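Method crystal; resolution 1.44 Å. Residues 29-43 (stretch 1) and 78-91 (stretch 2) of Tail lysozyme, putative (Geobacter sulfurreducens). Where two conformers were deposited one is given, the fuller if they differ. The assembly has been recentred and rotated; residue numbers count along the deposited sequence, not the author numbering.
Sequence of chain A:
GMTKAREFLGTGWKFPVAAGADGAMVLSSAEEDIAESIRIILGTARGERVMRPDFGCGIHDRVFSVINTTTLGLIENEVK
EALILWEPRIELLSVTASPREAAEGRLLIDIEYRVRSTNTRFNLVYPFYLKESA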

ATOM      1  N   SER A  29      -9.760   2.843  17.519  1.00 18.12           N
ATOM      2  CA  SER A  29      -8.578   3.557  17.980  1.00 18.74           C
ATOM      3  C   SER A  29      -7.649   3.858  16.811  1.00 17.17           C
ATOM      4  O   SER A  29      -7.954   3.485  15.666  1.00 17.09           O
ATOM      5  CB  SER A  29      -7.882   2.753  19.046  1.00 18.22           C
ATOM      6  OG  SER A  29      -7.604   1.476  18.578  1.00 23.75           O
ATOM      7  N   ALA A  30      -6.535   4.550  17.068  1.00 17.87           N
ATOM      8  CA  ALA A  30      -5.568   4.888  16.056  1.00 17.66           C
ATOM      9  C   ALA A  30      -5.114   3.703  15.259  1.00 15.92           C
ATOM     10  O   ALA A  30      -4.901   3.812  14.071  1.00 18.21           O
ATOM     11  CB  ALA A  30      -4.386   5.603  16.695  1.00 18.75           C
ATOM     12  N   GLU A  31      -4.952   2.558  15.911  1.00 17.01           N
ATOM     13  CA  GLU A  31      -4.486   1.316  15.236  1.00 18.43           C
ATOM     14  C   GLU A  31      -5.357   0.959  14.031  1.00 15.42           C
ATOM     15  O   GLU A  31      -4.873   0.669  12.950  1.00 16.91           O
ATOM     16  CB  GLU A  31      -4.494   0.163  16.224  1.00 20.04           C
ATOM     17  CG  GLU A  31      -3.405   0.304  17.286  1.00 22.07           C
ATOM     18  CD  GLU A  31      -3.802   1.135  18.531  1.00 20.61           C
ATOM     19  OE1 GLU A  31      -4.858   1.807  18.567  1.00 21.86           O
ATOM     20  OE2 GLU A  31      -3.007   1.082  19.465  1.00 19.96           O
ATOM     21  N   GLU A  32      -6.655   1.061  14.213  1.00 16.57           N
ATOM     22  CA  GLU A  32      -7.600   0.752  13.168  1.00 17.69           C
ATOM     23  C   GLU A  32      -7.644   1.864  12.169  1.00 16.27           C
ATOM     24  O   GLU A  32      -7.725   1.600  10.967  1.00 18.19           O
ATOM     25  CB  GLU A  32      -8.992   0.519  13.745  1.00 20.22           C
ATOM     26  CG  GLU A  32      -9.031  -0.621  14.819  1.00 27.67           C
ATOM     27  CD  GLU A  32     -10.225  -0.539  15.788  1.00 32.66           C
ATOM     28  OE1 GLU A  32     -11.285  -1.106  15.421  1.00 41.81           O
ATOM     29  OE2 GLU A  32     -10.096   0.073  16.901  1.00 31.30           O
ATOM     30  N   ASP A  33      -7.601   3.112  12.600  1.00 15.00           N
ATOM     31  CA  ASP A  33      -7.514   4.241  11.661  1.00 16.00           C
ATOM     32  C   ASP A  33      -6.257   4.180  10.787  1.00 15.23           C
ATOM     33  O   ASP A  33      -6.321   4.539   9.649  1.00 15.10           O
ATOM     34  CB  ASP A  33      -7.538   5.553  12.416  1.00 17.23           C
ATOM     35  CG  ASP A  33      -7.679   6.757  11.505  1.00 18.10           C
ATOM     36  OD1 ASP A  33      -8.742   6.909  10.873  1.00 20.06           O
ATOM     37  OD2 ASP A  33      -6.760   7.576  11.418  1.00 18.74           O
ATOM     38  N   ILE A  34      -5.127   3.745  11.358  1.00 15.85           N
ATOM     39  CA  ILE A  34      -3.877   3.565  10.623  1.00 15.54           C
ATOM     40  C   ILE A  34      -4.020   2.506   9.553  1.00 13.31           C
ATOM     41  O   ILE A  34      -3.592   2.697   8.407  1.00 15.19           O
ATOM     42  CB  ILE A  34      -2.737   3.236  11.597  1.00 13.79           C
ATOM     43  CG1 ILE A  34      -2.375   4.508  12.357  1.00 15.12           C
ATOM     44  CG2 ILE A  34      -1.504   2.680  10.840  1.00 13.11           C
ATOM     45  CD1 ILE A  34      -1.453   4.233  13.537  1.00 18.16           C
ATOM     46  N   ALA A  35      -4.608   1.352   9.901  1.00 13.74           N
ATOM     47  CA  ALA A  35      -4.806   0.290   8.915  1.00 14.43           C
ATOM     48  C   ALA A  35      -5.685   0.767   7.763  1.00 14.21           C
ATOM     49  O   ALA A  35      -5.350   0.593   6.595  1.00 15.01           O
ATOM     50  CB  ALA A  35      -5.405  -0.939   9.560  1.00 14.55           C
ATOM     51  N   GLU A  36      -6.741   1.500   8.105  1.00 14.45           N
ATOM     52  CA  GLU A  36      -7.606   2.085   7.085  1.00 14.38           C
ATOM     53  C   GLU A  36      -6.868   3.105   6.218  1.00 13.58           C
ATOM     54  O   GLU A  36      -7.026   3.131   5.016  1.00 14.17           O
ATOM     55  CB  GLU A  36      -8.821   2.700   7.753  1.00 17.72           C
ATOM     56  CG  GLU A  36      -9.855   3.200   6.798  1.00 19.09           C
ATOM     57  CD  GLU A  36     -11.027   3.810   7.531  1.00 18.80           C
ATOM     58  OE1 GLU A  36     -10.934   4.988   7.874  1.00 22.91           O
ATOM     59  OE2 GLU A  36     -12.012   3.092   7.782  1.00 27.73           O
ATOM     60  N   SER A  37      -6.087   3.948   6.862  1.00 15.51           N
ATOM     61  CA  SER A  37      -5.270   4.948   6.173  0.50 13.53           C
ATOM     62  C   SER A  37      -4.291   4.313   5.155  1.00 13.90           C
ATOM     63  O   SER A  37      -4.207   4.750   4.005  1.00 14.82           O
ATOM     64  CB  SER A  37      -4.486   5.805   7.174  0.50 13.72           C
ATOM     65  OG  SER A  37      -3.606   6.675   6.467  0.50  9.86           O
ATOM     66  N   ILE A  38      -3.594   3.267   5.576  1.00 14.35           N
ATOM     67  CA  ILE A  38      -2.748   2.498   4.699  1.00 14.21           C
ATOM     68  C   ILE A  38      -3.534   2.028   3.468  1.00 15.11           C
ATOM     69  O   ILE A  38      -3.106   2.246   2.330  1.00 14.82           O
ATOM     70  CB  ILE A  38      -2.108   1.288   5.383  1.00 14.43           C
ATOM     71  CG1 ILE A  38      -1.076   1.777   6.415  1.00 17.08           C
ATOM     72  CG2 ILE A  38      -1.385   0.428   4.377  1.00 16.16           C
ATOM     73  CD1 ILE A  38      -0.624   0.654   7.386  1.00 17.18           C
ATOM     74  N   ARG A  39      -4.703   1.501   3.688  1.00 14.15           N
ATOM     75  CA  ARG A  39      -5.496   1.028   2.566  1.00 13.47           C
ATOM     76  C   ARG A  39      -5.951   2.142   1.658  1.00 14.27           C
ATOM     77  O   ARG A  39      -6.045   1.969   0.449  1.00 15.21           O
ATOM     78  CB  ARG A  39      -6.682   0.194   3.053  1.00 12.83           C
ATOM     79  CG  ARG A  39      -6.278  -1.093   3.771  1.00 13.99           C
ATOM     80  CD  ARG A  39      -7.460  -1.958   4.184  1.00 16.23           C
ATOM     81  NE  ARG A  39      -8.411  -1.386   5.145  1.00 22.14           N
ATOM     82  CZ  ARG A  39      -8.415  -1.565   6.472  1.00 20.03           C
ATOM     83  NH1 ARG A  39      -7.587  -2.397   7.085  1.00 21.28           N
ATOM     84  NH2 ARG A  39      -9.397  -1.010   7.168  1.00 17.89           N
ATOM     85  N   ILE A  40      -6.336   3.278   2.244  1.00 13.54           N
ATOM     86  CA  ILE A  40      -6.718   4.467   1.462  1.00 13.11           C
ATOM     87  C   ILE A  40      -5.584   4.950   0.609  1.00 14.08           C
ATOM     88  O   ILE A  40      -5.752   5.186  -0.580  1.00 14.98           O
ATOM     89  CB  ILE A  40      -7.232   5.600   2.354  1.00 14.22           C
ATOM     90  CG1 ILE A  40      -8.566   5.217   3.004  1.00 13.62           C
ATOM     91  CG2 ILE A  40      -7.415   6.877   1.601  1.00 15.47           C
ATOM     92  CD1 ILE A  40      -8.932   6.098   4.190  1.00 15.33           C
ATOM     93  N   ILE A  41      -4.420   5.084   1.204  1.00 13.82           N
ATOM     94  CA  ILE A  41      -3.269   5.587   0.475  1.00 13.40           C
ATOM     95  C   ILE A  41      -2.893   4.726  -0.712  1.00 14.03           C
ATOM     96  O   ILE A  41      -2.714   5.216  -1.814  1.00 15.96           O
ATOM     97  CB  ILE A  41      -2.039   5.728   1.412  1.00 13.30           C
ATOM     98  CG1 ILE A  41      -2.315   6.774   2.479  1.00 13.80           C
ATOM     99  CG2 ILE A  41      -0.755   6.055   0.611  1.00 15.60           C
ATOM    100  CD1 ILE A  41      -1.500   6.590   3.723  1.00 14.34           C
ATOM    101  N   LEU A  42      -2.826   3.401  -0.497  1.00 14.41           N
ATOM    102  CA  LEU A  42      -2.375   2.466  -1.556  1.00 14.52           C
ATOM    103  C   LEU A  42      -3.464   2.363  -2.653  1.00 14.79           C
ATOM    104  O   LEU A  42      -3.163   2.127  -3.814  1.00 17.72           O
ATOM    105  CB  LEU A  42      -1.979   1.117  -1.002  1.00 14.37           C
ATOM    106  CG  LEU A  42      -0.856   1.126   0.037  1.00 14.68           C
ATOM    107  CD1 LEU A  42      -0.493  -0.284   0.484  1.00 15.67           C
ATOM    108  CD2 LEU A  42       0.351   1.925  -0.531  1.00 16.34           C
ATOM    109  N   GLY A  43      -4.723   2.539  -2.254  1.00 14.17           N
ATOM    110  CA  GLY A  43      -5.838   2.432  -3.205  1.00 17.20           C
ATOM    111  C   GLY A  43      -6.194   3.694  -3.962  1.00 19.49           C
ATOM    112  O   GLY A  43      -7.167   3.688  -4.740  1.00 21.28           O
ATOM    113  N   GLU A  78       7.524   1.779  -4.297  1.00 15.98           N
ATOM    114  CA  GLU A  78       6.422   2.714  -4.508  1.00 17.77           C
ATOM    115  C   GLU A  78       5.465   2.708  -3.306  1.00 17.03           C
ATOM    116  O   GLU A  78       4.960   3.760  -2.853  1.00 16.58           O
ATOM    117  CB  GLU A  78       5.641   2.383  -5.768  1.00 16.88           C
ATOM    118  CG  GLU A  78       6.378   2.736  -7.036  1.00 23.10           C
ATOM    119  CD  GLU A  78       6.080   4.111  -7.517  1.00 29.93           C
ATOM    120  OE1 GLU A  78       5.790   5.007  -6.716  1.00 31.50           O
ATOM    121  OE2 GLU A  78       6.160   4.289  -8.727  1.00 31.06           O
ATOM    122  N   VAL A  79       5.199   1.524  -2.755  1.00 14.69           N
ATOM    123  CA  VAL A  79       4.359   1.399  -1.573  1.00 13.41           C
ATOM    124  C   VAL A  79       5.071   2.061  -0.404  1.00 16.00           C
ATOM    125  O   VAL A  79       4.457   2.832   0.345  1.00 15.98           O
ATOM    126  CB  VAL A  79       4.098  -0.068  -1.309  1.00 13.36           C
ATOM    127  CG1 VAL A  79       3.529  -0.302   0.076  1.00 14.48           C
ATOM    128  CG2 VAL A  79       3.189  -0.660  -2.428  1.00 13.64           C
ATOM    129  N   LYS A  80       6.365   1.800  -0.240  1.00 15.84           N
ATOM    130  CA  LYS A  80       7.086   2.359   0.885  1.00 13.79           C
ATOM    131  C   LYS A  80       6.972   3.877   0.805  1.00 13.59           C
ATOM    132  O   LYS A  80       6.683   4.555   1.808  1.00 14.75           O
ATOM    133  CB  LYS A  80       8.572   2.014   0.827  1.00 15.86           C
ATOM    134  CG  LYS A  80       8.906   0.572   1.183  1.00 16.69           C
ATOM    135  CD  LYS A  80      10.411   0.319   0.932  1.00 16.51           C
ATOM    136  CE  LYS A  80      10.755  -1.153   1.006  1.00 20.06           C
ATOM    137  NZ  LYS A  80      12.210  -1.308   0.741  1.00 21.68           N
ATOM    138  N   GLU A  81       7.311   4.446  -0.357  1.00 14.33           N
ATOM    139  CA  GLU A  81       7.347   5.900  -0.436  1.00 14.66           C
ATOM    140  C   GLU A  81       6.013   6.561  -0.143  1.00 15.14           C
ATOM    141  O   GLU A  81       5.950   7.591   0.516  1.00 15.56           O
ATOM    142  CB  GLU A  81       7.873   6.342  -1.776  1.00 14.48           C
ATOM    143  CG  GLU A  81       9.323   6.043  -2.015  1.00 17.67           C
ATOM    144  CD  GLU A  81      10.343   6.759  -1.121  1.00 22.97           C
ATOM    145  OE1 GLU A  81      10.066   7.609  -0.234  1.00 19.33           O
ATOM    146  OE2 GLU A  81      11.543   6.459  -1.342  1.00 19.78           O
ATOM    147  N   ALA A  82       4.943   5.977  -0.620  1.00 14.18           N
ATOM    148  CA  ALA A  82       3.602   6.491  -0.367  1.00 14.73           C
ATOM    149  C   ALA A  82       3.241   6.449   1.097  1.00 14.34           C
ATOM    150  O   ALA A  82       2.666   7.412   1.617  1.00 14.97           O
ATOM    151  CB  ALA A  82       2.594   5.732  -1.212  1.00 15.22           C
ATOM    152  N   LEU A  83       3.580   5.367   1.792  1.00 14.99           N
ATOM    153  CA  LEU A  83       3.319   5.230   3.238  1.00 14.50           C
ATOM    154  C   LEU A  83       4.147   6.130   4.131  1.00 15.12           C
ATOM    155  O   LEU A  83       3.675   6.661   5.145  1.00 16.03           O
ATOM    156  CB  LEU A  83       3.361   3.758   3.655  1.00 15.04           C
ATOM    157  CG  LEU A  83       2.317   2.873   2.947  1.00 14.68           C
ATOM    158  CD1 LEU A  83       2.383   1.432   3.492  1.00 16.82           C
ATOM    159  CD2 LEU A  83       0.885   3.345   3.078  1.00 14.24           C
ATOM    160  N   ILE A  84       5.396   6.317   3.728  1.00 13.10           N
ATOM    161  CA  ILE A  84       6.296   7.251   4.435  1.00 14.69           C
ATOM    162  C   ILE A  84       5.806   8.668   4.336  1.00 15.11           C
ATOM    163  O   ILE A  84       5.785   9.386   5.305  1.00 19.04           O
ATOM    164  CB  ILE A  84       7.708   7.148   3.893  1.00 16.06           C
ATOM    165  CG1 ILE A  84       8.280   5.810   4.317  1.00 16.91           C
ATOM    166  CG2 ILE A  84       8.587   8.327   4.376  1.00 19.74           C
ATOM    167  CD1 ILE A  84       9.583   5.479   3.613  1.00 18.59           C
ATOM    168  N   LEU A  85       5.388   9.070   3.151  1.00 15.51           N
ATOM    169  CA  LEU A  85       4.872  10.396   2.940  1.00 16.35           C
ATOM    170  C   LEU A  85       3.530  10.607   3.636  1.00 16.72           C
ATOM    171  O   LEU A  85       3.345  11.667   4.265  1.00 20.13           O
ATOM    172  CB  LEU A  85       4.750  10.653   1.454  1.00 17.02           C
ATOM    173  CG  LEU A  85       4.312  12.048   1.047  1.00 22.33           C
ATOM    174  CD1 LEU A  85       5.225  13.143   1.613  1.00 24.72           C
ATOM    175  CD2 LEU A  85       4.281  12.111  -0.477  1.00 22.46           C
ATOM    176  N   TRP A  86       2.566   9.707   3.497  1.00 14.78           N
ATOM    177  CA  TRP A  86       1.179   9.979   3.890  1.00 14.72           C
ATOM    178  C   TRP A  86       0.747   9.336   5.193  1.00 14.81           C
ATOM    179  O   TRP A  86      -0.331   9.655   5.664  1.00 17.55           O
ATOM    180  CB  TRP A  86       0.248   9.564   2.753  1.00 15.57           C
ATOM    181  CG  TRP A  86       0.484  10.374   1.534  1.00 14.41           C
ATOM    182  CD1 TRP A  86       1.005   9.961   0.355  1.00 12.60           C
ATOM    183  CD2 TRP A  86       0.241  11.786   1.392  1.00 16.17           C
ATOM    184  NE1 TRP A  86       1.085  11.036  -0.540  1.00 16.79           N
ATOM    185  CE2 TRP A  86       0.610  12.149   0.086  1.00 19.75           C
ATOM    186  CE3 TRP A  86      -0.302  12.761   2.242  1.00 19.84           C
ATOM    187  CZ2 TRP A  86       0.509  13.458  -0.383  1.00 20.81           C
ATOM    188  CZ3 TRP A  86      -0.419  14.053   1.762  1.00 20.59           C
ATOM    189  CH2 TRP A  86      -0.020  14.379   0.465  1.00 23.47           C
ATOM    190  N   GLU A  87       1.565   8.466   5.786  1.00 16.63           N
ATOM    191  CA  GLU A  87       1.171   7.822   7.057  1.00 15.42           C
ATOM    192  C   GLU A  87       2.319   7.888   8.079  1.00 15.53           C
ATOM    193  O   GLU A  87       2.992   6.876   8.351  1.00 17.62           O
ATOM    194  CB  GLU A  87       0.680   6.415   6.870  1.00 15.33           C
ATOM    195  CG  GLU A  87       0.030   5.827   8.145  1.00 16.96           C
ATOM    196  CD  GLU A  87      -0.790   6.817   8.901  1.00 18.88           C
ATOM    197  OE1 GLU A  87      -1.985   6.925   8.594  1.00 16.76           O
ATOM    198  OE2 GLU A  87      -0.285   7.486   9.832  1.00 18.63           O
ATOM    199  N   PRO A  88       2.546   9.085   8.620  1.00 17.94           N
ATOM    200  CA  PRO A  88       3.673   9.284   9.538  1.00 17.79           C
ATOM    201  C   PRO A  88       3.539   8.604  10.885  1.00 18.60           C
ATOM    202  O   PRO A  88       4.502   8.609  11.706  1.00 17.89           O
ATOM    203  CB  PRO A  88       3.719  10.813   9.681  1.00 20.76           C
ATOM    204  CG  PRO A  88       2.374  11.273   9.415  1.00 21.96           C
ATOM    205  CD  PRO A  88       1.836  10.336   8.348  1.00 19.07           C
ATOM    206  N   ARG A  89       2.377   8.066  11.190  1.00 16.25           N
ATOM    207  CA  ARG A  89       2.140   7.397  12.494  1.00 15.81           C
ATOM    208  C   ARG A  89       2.798   6.025  12.591  1.00 15.17           C
ATOM    209  O   ARG A  89       2.896   5.470  13.676  1.00 16.10           O
ATOM    210  CB  ARG A  89       0.651   7.245  12.738  1.00 17.41           C
ATOM    211  CG  ARG A  89      -0.034   8.561  13.021  1.00 15.14           C
ATOM    212  CD  ARG A  89      -1.518   8.423  13.211  1.00 18.66           C
ATOM    213  NE  ARG A  89      -2.137   7.984  11.969  1.00 16.82           N
ATOM    214  CZ  ARG A  89      -3.426   7.773  11.809  1.00 16.39           C
ATOM    215  NH1 ARG A  89      -4.278   7.973  12.803  1.00 17.35           N
ATOM    216  NH2 ARG A  89      -3.885   7.370  10.627  1.00 16.63           N
ATOM    217  N   ILE A  90       3.336   5.542  11.479  1.00 16.16           N
ATOM    218  CA  ILE A  90       4.024   4.240  11.430  1.00 15.70           C
ATOM    219  C   ILE A  90       5.463   4.320  10.997  1.00 17.24           C
ATOM    220  O   ILE A  90       5.835   5.256  10.307  1.00 17.29           O
ATOM    221  CB  ILE A  90       3.231   3.233  10.540  1.00 15.31           C
ATOM    222  CG1 ILE A  90       3.343   3.563   9.047  1.00 17.28           C
ATOM    223  CG2 ILE A  90       1.773   3.177  11.005  1.00 16.81           C
ATOM    224  CD1 ILE A  90       2.569   2.619   8.127  1.00 16.15           C
ATOM    225  N   GLU A  91       6.237   3.306  11.390  1.00 15.52           N
ATOM    226  CA  GLU A  91       7.560   3.023  10.858  1.00 16.31           C
ATOM    227  C   GLU A  91       7.415   1.737  10.093  1.00 17.34           C
ATOM    228  O   GLU A  91       6.983   0.737  10.604  1.00 17.17           O
ATOM    229  CB  GLU A  91       8.598   2.805  11.987  1.00 18.92           C
ATOM    230  CG  GLU A  91       9.937   2.402  11.389  1.00 20.76           C
ATOM    231  CD  GLU A  91      11.024   2.067  12.402  1.00 28.86           C
ATOM    232  OE1 GLU A  91      10.715   1.653  13.546  1.00 28.71           O
ATOM    233  OE2 GLU A  91      12.219   2.160  12.008  1.00 30.27           O
TER

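Helix packing often divides into an apolar seam and a polar margin, and the contact between helix 30-42 and the segment formed by helix 78-86 and the turn after it is a compact example. Three residues cover the most surface: Arg89, Ile41 and Ile34.

Arg89, in the type I turn from Glu87 to Ile90, organises the polar part. Its NH1 and NH2 both donate to Asp33 OD2, at 2.9 and 3.0 Å, forming a salt bridge near the guanidinium plane. Glu87 holds the same group from within its own stretch: Arg89 NE reaches Glu87 OE2 at 2.9 Å, and Arg89 NH2 reaches Glu87 OE1 at 2.8 Å, both nearly linear. Ser37 OG also donates to Glu87 OE1 (2.7 Å), so this buried carboxylate ties the turn to the helix.

Ile34 joins the two regimes. Its CG1 lies over one face of the guanidinium, 3.5 Å from Arg89 CZ, while the hydrogen bonds to Asp33 are made at the edge, and its CG2 packs tightly against Ile90 CG2 at 3.3 Å.

Two helical turns on, the CA-to-CB bond of Ile41 points toward the other stretch. Its CG2 meets Ala82 CB at 3.8 Å and its CD1 meets Trp86 CB at 3.6 Å. Leu83 extends this seam, its CD2 lying 3.9 Å from both Ile38 CG2 and Leu42 CD2.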